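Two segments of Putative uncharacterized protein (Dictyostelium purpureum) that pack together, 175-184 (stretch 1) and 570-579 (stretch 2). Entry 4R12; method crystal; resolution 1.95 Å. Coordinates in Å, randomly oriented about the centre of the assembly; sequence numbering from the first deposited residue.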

ATOM      1  N   SER A 175      12.879  18.473  -8.564  1.00 35.32           N
ATOM      2  CA  SER A 175      12.632  17.455  -7.553  1.00 32.44           C
ATOM      3  C   SER A 175      13.941  17.097  -6.881  1.00 33.53           C
ATOM      4  O   SER A 175      14.424  15.973  -6.993  1.00 30.45           O
ATOM      5  CB  SER A 175      11.969  16.211  -8.165  1.00 32.27           C
ATOM      6  OG  SER A 175      12.817  15.579  -9.112  1.00 32.96           O
ATOM      7  N   PHE A 176      14.526  18.070  -6.183  1.00 34.76           N
ATOM      8  CA  PHE A 176      15.807  17.859  -5.533  1.00 33.57           C
ATOM      9  C   PHE A 176      15.675  17.046  -4.258  1.00 32.51           C
ATOM     10  O   PHE A 176      15.007  17.468  -3.317  1.00 32.57           O
ATOM     11  CB  PHE A 176      16.502  19.178  -5.197  1.00 36.85           C
ATOM     12  CG  PHE A 176      17.818  18.977  -4.496  1.00 36.88           C
ATOM     13  CD1 PHE A 176      18.911  18.479  -5.193  1.00 37.65           C
ATOM     14  CD2 PHE A 176      17.953  19.242  -3.143  1.00 36.05           C
ATOM     15  CE1 PHE A 176      20.121  18.264  -4.555  1.00 37.36           C
ATOM     16  CE2 PHE A 176      19.170  19.033  -2.493  1.00 38.80           C
ATOM     17  CZ  PHE A 176      20.250  18.543  -3.201  1.00 36.81           C
ATOM     18  N   MET A 177      16.334  15.890  -4.240  1.00 33.40           N
ATOM     19  CA  MET A 177      16.306  14.979  -3.103  1.00 32.18           C
ATOM     20  C   MET A 177      17.522  15.198  -2.219  1.00 33.91           C
ATOM     21  O   MET A 177      18.656  15.001  -2.651  1.00 35.98           O
ATOM     22  CB  MET A 177      16.245  13.523  -3.587  1.00 30.92           C
ATOM     23  CG  MET A 177      15.020  13.218  -4.455  1.00 31.28           C
ATOM     24  SD  MET A 177      13.487  13.197  -3.499  1.00 29.18           S
ATOM     25  CE  MET A 177      12.388  14.080  -4.612  1.00 30.28           C
ATOM     26  N   GLN A 178      17.289  15.620  -0.984  1.00 35.26           N
ATOM     27  CA  GLN A 178      18.396  15.922  -0.081  1.00 37.77           C
ATOM     28  C   GLN A 178      19.181  14.678   0.300  1.00 37.31           C
ATOM     29  O   GLN A 178      20.390  14.730   0.449  1.00 37.30           O
ATOM     30  CB  GLN A 178      17.897  16.602   1.185  1.00 38.20           C
ATOM     31  CG  GLN A 178      17.357  17.986   0.973  1.00 41.72           C
ATOM     32  CD  GLN A 178      17.183  18.708   2.285  1.00 44.55           C
ATOM     33  OE1 GLN A 178      18.120  19.326   2.794  1.00 46.77           O
ATOM     34  NE2 GLN A 178      15.987  18.616   2.853  1.00 43.77           N
ATOM     35  N   GLY A 179      18.484  13.559   0.458  1.00 34.72           N
ATOM     36  CA  GLY A 179      19.124  12.318   0.850  1.00 35.43           C
ATOM     37  C   GLY A 179      19.745  11.578  -0.319  1.00 35.84           C
ATOM     38  O   GLY A 179      19.194  11.548  -1.422  1.00 35.15           O
ATOM     39  N   ALA A 180      20.891  10.960  -0.075  1.00 36.22           N
ATOM     40  CA  ALA A 180      21.654  10.353  -1.149  1.00 37.19           C
ATOM     41  C   ALA A 180      22.606   9.298  -0.616  1.00 35.61           C
ATOM     42  O   ALA A 180      22.828   9.205   0.593  1.00 36.06           O
ATOM     43  CB  ALA A 180      22.427  11.425  -1.911  1.00 38.79           C
ATOM     44  N   ILE A 181      23.094   8.478  -1.520  1.00 37.75           N
ATOM     45  CA  ILE A 181      24.144   7.523  -1.260  1.00 40.21           C
ATOM     46  C   ILE A 181      23.711   6.250  -0.591  1.00 36.67           C
ATOM     47  O   ILE A 181      23.679   5.240  -1.196  1.00 39.42           O
ATOM     48  CB  ILE A 181      25.301   8.177  -0.514  1.00 41.00           C
ATOM     49  CG1 ILE A 181      25.830   9.306  -1.371  1.00 42.16           C
ATOM     50  CG2 ILE A 181      26.384   7.179  -0.228  1.00 40.56           C
ATOM     51  CD1 ILE A 181      26.721  10.244  -0.634  1.00 48.50           C
ATOM     52  N   ASN A 182      23.416   6.326   0.675  1.00 35.62           N
ATOM     53  CA  ASN A 182      22.840   5.183   1.387  1.00 36.90           C
ATOM     54  C   ASN A 182      22.173   5.641   2.683  1.00 35.34           C
ATOM     55  O   ASN A 182      22.266   6.819   3.059  1.00 37.62           O
ATOM     56  CB  ASN A 182      23.909   4.102   1.660  1.00 38.95           C
ATOM     57  CG  ASN A 182      25.096   4.626   2.462  1.00 39.83           C
ATOM     58  OD1 ASN A 182      24.936   5.400   3.400  1.00 39.49           O
ATOM     59  ND2 ASN A 182      26.298   4.193   2.091  1.00 41.15           N
ATOM     60  N   SER A 183      21.501   4.719   3.366  1.00 35.38           N
ATOM     61  CA  SER A 183      20.708   5.094   4.534  1.00 34.86           C
ATOM     62  C   SER A 183      21.563   5.592   5.694  1.00 38.03           C
ATOM     63  O   SER A 183      21.190   6.544   6.368  1.00 35.77           O
ATOM     64  CB  SER A 183      19.849   3.920   4.995  1.00 35.11           C
ATOM     65  OG  SER A 183      18.857   3.633   4.028  1.00 31.63           O
ATOM     66  N   GLU A 184      22.705   4.948   5.933  1.00 36.56           N
ATOM     67  CA  GLU A 184      23.590   5.389   7.006  1.00 38.68           C
ATOM     68  C   GLU A 184      23.932   6.866   6.827  1.00 38.82           C
ATOM     69  O   GLU A 184      23.840   7.655   7.762  1.00 41.35           O
ATOM     70  CB  GLU A 184      24.864   4.535   7.042  1.00 42.98           C
ATOM     71  CG  GLU A 184      26.000   5.142   7.837  1.00 46.83           C
ATOM     72  CD  GLU A 184      27.049   5.792   6.948  1.00 50.68           C
ATOM     73  OE1 GLU A 184      27.783   5.063   6.230  1.00 52.85           O
ATOM     74  OE2 GLU A 184      27.137   7.037   6.966  1.00 50.63           O
TER
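Stretch 2, residues 570-579: PIFTESNWDY

Stretch 2 runs antiparallel to stretch 1, so that its last residues lie beside the first residues of its partner. The pairing of nearest CA atoms runs from Ser 175 with Tyr 579 (CA to CA 6.6 Å), through Met 177 with Trp 577 (5.2 Å) and Gly 179 with Ser 575 (4.4 Å), to Ser 183 with Thr 573 (6.0 Å). Stretch 2 is extended through most of its length and includes a strand that ends at Ser 575. Stretch 1 is irregular until its helix begins at Ser 183, and between Gly 179 and Ser 183 it swings outward, leaving Ala 180, Ile 181 and Asn 182 without contact.

From Ile 571 to Ser 575 the side chains alternate. The CA-to-CB bonds of Ile 571, Thr 573 and Ser 575 point toward stretch 1, while those of Phe 572 and Glu 574 point away.

Of the paired CA atoms, those of Gly 179 and Ser 575 are the closest, 4.4 Å apart. A CB on Gly 179 would point toward stretch 2 and lie 3.3 Å from Ser 575 CA, a tight fit, so glycine suits the place. Ser 575 makes good use of this proximity. With chi1 at 177° (t), its OG accepts a hydrogen bond from Gly 179 N at 2.9 Å and donates one to Asn 576 O, the carbonyl of the next residue, at 2.7 Å. A small hydroxyl can both accept and donate, and here it does so in a buried setting. Asn 576 O also accepts from Gln 178 N at 3.1 Å, with an N-H...O angle of 156°, so two successive amides of stretch 1 are satisfied by one hydroxyl and one carbonyl.

The CA-to-CB bond of Gln 178 points sideways, and with chi1 m and chi2 t the chain reaches out to bring NE2 to 3.9 Å from Asn 576 CB. The same NE2 stands 4.0 Å from Asp 578 OD1, too long for a hydrogen bond.

Met 177 folds through chi1 and chi2 both m, which places its SD 3.5 Å from Trp 577 CE3. The sulfur is 4.6 Å from the centroid of the six-membered ring and approaches it obliquely, 57° off the ring normal. A flexible, polarizable thioether suits such a contact with a large aromatic ring. Trp 577 adopts chi1 p, and its CB packs 3.5 Å from Phe 176 O.

Beyond this point water fills the gap between the backbones. One molecule accepts from Phe 176 N at 2.9 Å and donates to Tyr 579 O at 2.7 Å; another donates to Phe 176 O at 2.6 Å and accepts from Asp 578 N at 2.8 Å.

At the other end, Asn 182 occupies the N-cap position, and its side chain caps a backbone N just past the stretch. The CA-to-CB bond of Ser 183, in the first turn of the helix, points toward stretch 2, and chi1 is m. Its OG forms a 2.9 Å hydrogen bond with Thr 573 OG1 (chi1 p), and also lies 3.6 Å from Ile 571 CG2. The two compact hydroxyls thus share one hydrogen bond in a buried site, beside an apolar methyl.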

ATOM      1  N   PRO A 570      14.706  -4.899   7.428  1.00 35.85           N
ATOM      2  CA  PRO A 570      14.653  -4.088   6.207  1.00 35.42           C
ATOM      3  C   PRO A 570      15.067  -2.638   6.474  1.00 32.99           C
ATOM      4  O   PRO A 570      14.572  -2.020   7.412  1.00 33.19           O
ATOM      5  CB  PRO A 570      13.175  -4.178   5.767  1.00 34.12           C
ATOM      6  CG  PRO A 570      12.428  -4.677   6.946  1.00 33.98           C
ATOM      7  CD  PRO A 570      13.401  -5.497   7.763  1.00 34.73           C
ATOM      8  N   ILE A 571      15.975  -2.116   5.660  1.00 32.01           N
ATOM      9  CA  ILE A 571      16.417  -0.735   5.813  1.00 32.86           C
ATOM     10  C   ILE A 571      16.054   0.094   4.595  1.00 31.83           C
ATOM     11  O   ILE A 571      16.737   0.029   3.573  1.00 33.06           O
ATOM     12  CB  ILE A 571      17.936  -0.637   6.020  1.00 35.37           C
ATOM     13  CG1 ILE A 571      18.367  -1.456   7.237  1.00 36.66           C
ATOM     14  CG2 ILE A 571      18.348   0.843   6.165  1.00 35.19           C
ATOM     15  CD1 ILE A 571      17.728  -1.006   8.533  1.00 34.45           C
ATOM     16  N   PHE A 572      14.981   0.866   4.706  1.00 32.53           N
ATOM     17  CA  PHE A 572      14.544   1.762   3.640  1.00 31.39           C
ATOM     18  C   PHE A 572      14.307   3.132   4.237  1.00 30.38           C
ATOM     19  O   PHE A 572      13.609   3.262   5.238  1.00 30.01           O
ATOM     20  CB  PHE A 572      13.264   1.264   2.957  1.00 30.45           C
ATOM     21  CG  PHE A 572      13.422  -0.063   2.292  1.00 30.19           C
ATOM     22  CD1 PHE A 572      13.871  -0.145   0.988  1.00 28.47           C
ATOM     23  CD2 PHE A 572      13.135  -1.227   2.969  1.00 30.77           C
ATOM     24  CE1 PHE A 572      14.012  -1.380   0.363  1.00 31.12           C
ATOM     25  CE2 PHE A 572      13.289  -2.454   2.352  1.00 32.91           C
ATOM     26  CZ  PHE A 572      13.729  -2.526   1.050  1.00 32.33           C
ATOM     27  N   THR A 573      14.901   4.149   3.624  1.00 28.70           N
ATOM     28  CA  THR A 573      14.764   5.511   4.113  1.00 29.14           C
ATOM     29  C   THR A 573      14.533   6.446   2.945  1.00 28.69           C
ATOM     30  O   THR A 573      15.376   6.568   2.049  1.00 30.97           O
ATOM     31  CB  THR A 573      16.019   5.993   4.892  1.00 30.93           C
ATOM     32  OG1 THR A 573      17.156   5.990   4.019  1.00 32.39           O
ATOM     33  CG2 THR A 573      16.287   5.107   6.102  1.00 31.06           C
ATOM     34  N   GLU A 574      13.398   7.127   2.967  1.00 27.81           N
ATOM     35  CA  GLU A 574      13.039   8.008   1.873  1.00 27.75           C
ATOM     36  C   GLU A 574      13.676   9.374   2.047  1.00 28.25           C
ATOM     37  O   GLU A 574      13.647   9.945   3.143  1.00 28.81           O
ATOM     38  CB  GLU A 574      11.524   8.150   1.781  1.00 29.42           C
ATOM     39  CG  GLU A 574      11.055   9.139   0.727  1.00 28.10           C
ATOM     40  CD  GLU A 574       9.543   9.213   0.683  1.00 31.06           C
ATOM     41  OE1 GLU A 574       8.968  10.192   1.209  1.00 29.43           O
ATOM     42  OE2 GLU A 574       8.938   8.276   0.139  1.00 29.51           O
ATOM     43  N   SER A 575      14.252   9.888   0.967  1.00 27.28           N
ATOM     44  CA  SER A 575      14.818  11.238   0.968  1.00 29.98           C
ATOM     45  C   SER A 575      13.817  12.288   1.415  1.00 30.28           C
ATOM     46  O   SER A 575      12.640  12.236   1.024  1.00 28.25           O
ATOM     47  CB  SER A 575      15.314  11.606  -0.425  1.00 29.88           C
ATOM     48  OG  SER A 575      15.794  12.941  -0.449  1.00 32.20           O
ATOM     49  N   ASN A 576      14.283  13.245   2.218  1.00 32.20           N
ATOM     50  CA  ASN A 576      13.538  14.487   2.435  1.00 34.10           C
ATOM     51  C   ASN A 576      13.586  15.309   1.161  1.00 33.93           C
ATOM     52  O   ASN A 576      14.525  15.178   0.371  1.00 33.67           O
ATOM     53  CB  ASN A 576      14.117  15.331   3.585  1.00 34.48           C
ATOM     54  CG  ASN A 576      14.029  14.643   4.943  1.00 35.26           C
ATOM     55  OD1 ASN A 576      13.238  13.726   5.142  1.00 33.04           O
ATOM     56  ND2 ASN A 576      14.850  15.098   5.887  1.00 33.89           N
ATOM     57  N   TRP A 577      12.583  16.156   0.955  1.00 34.92           N
ATOM     58  CA  TRP A 577      12.658  17.163  -0.097  1.00 38.27           C
ATOM     59  C   TRP A 577      11.834  18.401   0.253  1.00 41.12           C
ATOM     60  O   TRP A 577      10.862  18.323   1.015  1.00 39.53           O
ATOM     61  CB  TRP A 577      12.203  16.581  -1.436  1.00 36.13           C
ATOM     62  CG  TRP A 577      10.763  16.157  -1.488  1.00 38.78           C
ATOM     63  CD1 TRP A 577       9.670  16.969  -1.657  1.00 40.01           C
ATOM     64  CD2 TRP A 577      10.260  14.818  -1.408  1.00 39.71           C
ATOM     65  NE1 TRP A 577       8.521  16.209  -1.673  1.00 37.83           N
ATOM     66  CE2 TRP A 577       8.856  14.889  -1.521  1.00 36.16           C
ATOM     67  CE3 TRP A 577      10.858  13.567  -1.241  1.00 34.44           C
ATOM     68  CZ2 TRP A 577       8.043  13.755  -1.476  1.00 35.00           C
ATOM     69  CZ3 TRP A 577      10.047  12.441  -1.197  1.00 32.17           C
ATOM     70  CH2 TRP A 577       8.653  12.546  -1.313  1.00 34.33           C
ATOM     71  N   ASP A 578      12.228  19.541  -0.310  1.00 44.14           N
ATOM     72  CA  ASP A 578      11.539  20.808  -0.041  1.00 44.63           C
ATOM     73  C   ASP A 578      10.284  20.955  -0.881  1.00 44.93           C
ATOM     74  O   ASP A 578       9.201  21.217  -0.350  1.00 47.99           O
ATOM     75  CB  ASP A 578      12.472  22.000  -0.291  1.00 47.91           C
ATOM     76  CG  ASP A 578      13.475  22.197   0.830  1.00 54.26           C
ATOM     77  OD1 ASP A 578      13.385  21.464   1.844  1.00 53.44           O
ATOM     78  OD2 ASP A 578      14.345  23.091   0.707  1.00 60.30           O
ATOM     79  N   TYR A 579      10.425  20.792  -2.193  1.00 43.55           N
ATOM     80  CA  TYR A 579       9.286  20.944  -3.096  1.00 43.00           C
ATOM     81  C   TYR A 579       9.509  20.259  -4.441  1.00 42.94           C
ATOM     82  O   TYR A 579      10.645  19.995  -4.852  1.00 40.32           O
ATOM     83  CB  TYR A 579       8.985  22.425  -3.335  1.00 46.06           C
ATOM     84  CG  TYR A 579       9.895  23.053  -4.362  1.00 44.61           C
ATOM     85  CD1 TYR A 579      11.205  23.371  -4.045  1.00 45.80           C
ATOM     86  CD2 TYR A 579       9.449  23.314  -5.654  1.00 45.61           C
ATOM     87  CE1 TYR A 579      12.049  23.936  -4.978  1.00 49.75           C
ATOM     88  CE2 TYR A 579      10.283  23.878  -6.598  1.00 46.32           C
ATOM     89  CZ  TYR A 579      11.586  24.188  -6.254  1.00 49.31           C
ATOM     90  OH  TYR A 579      12.435  24.753  -7.183  1.00 49.97           O
TER
HETATM   91  O   HOH W   1      13.124  20.629  -5.820  1.00 38.36           O
HETATM   92  O   HOH W   2      14.430  19.578  -1.972  1.00 39.86           O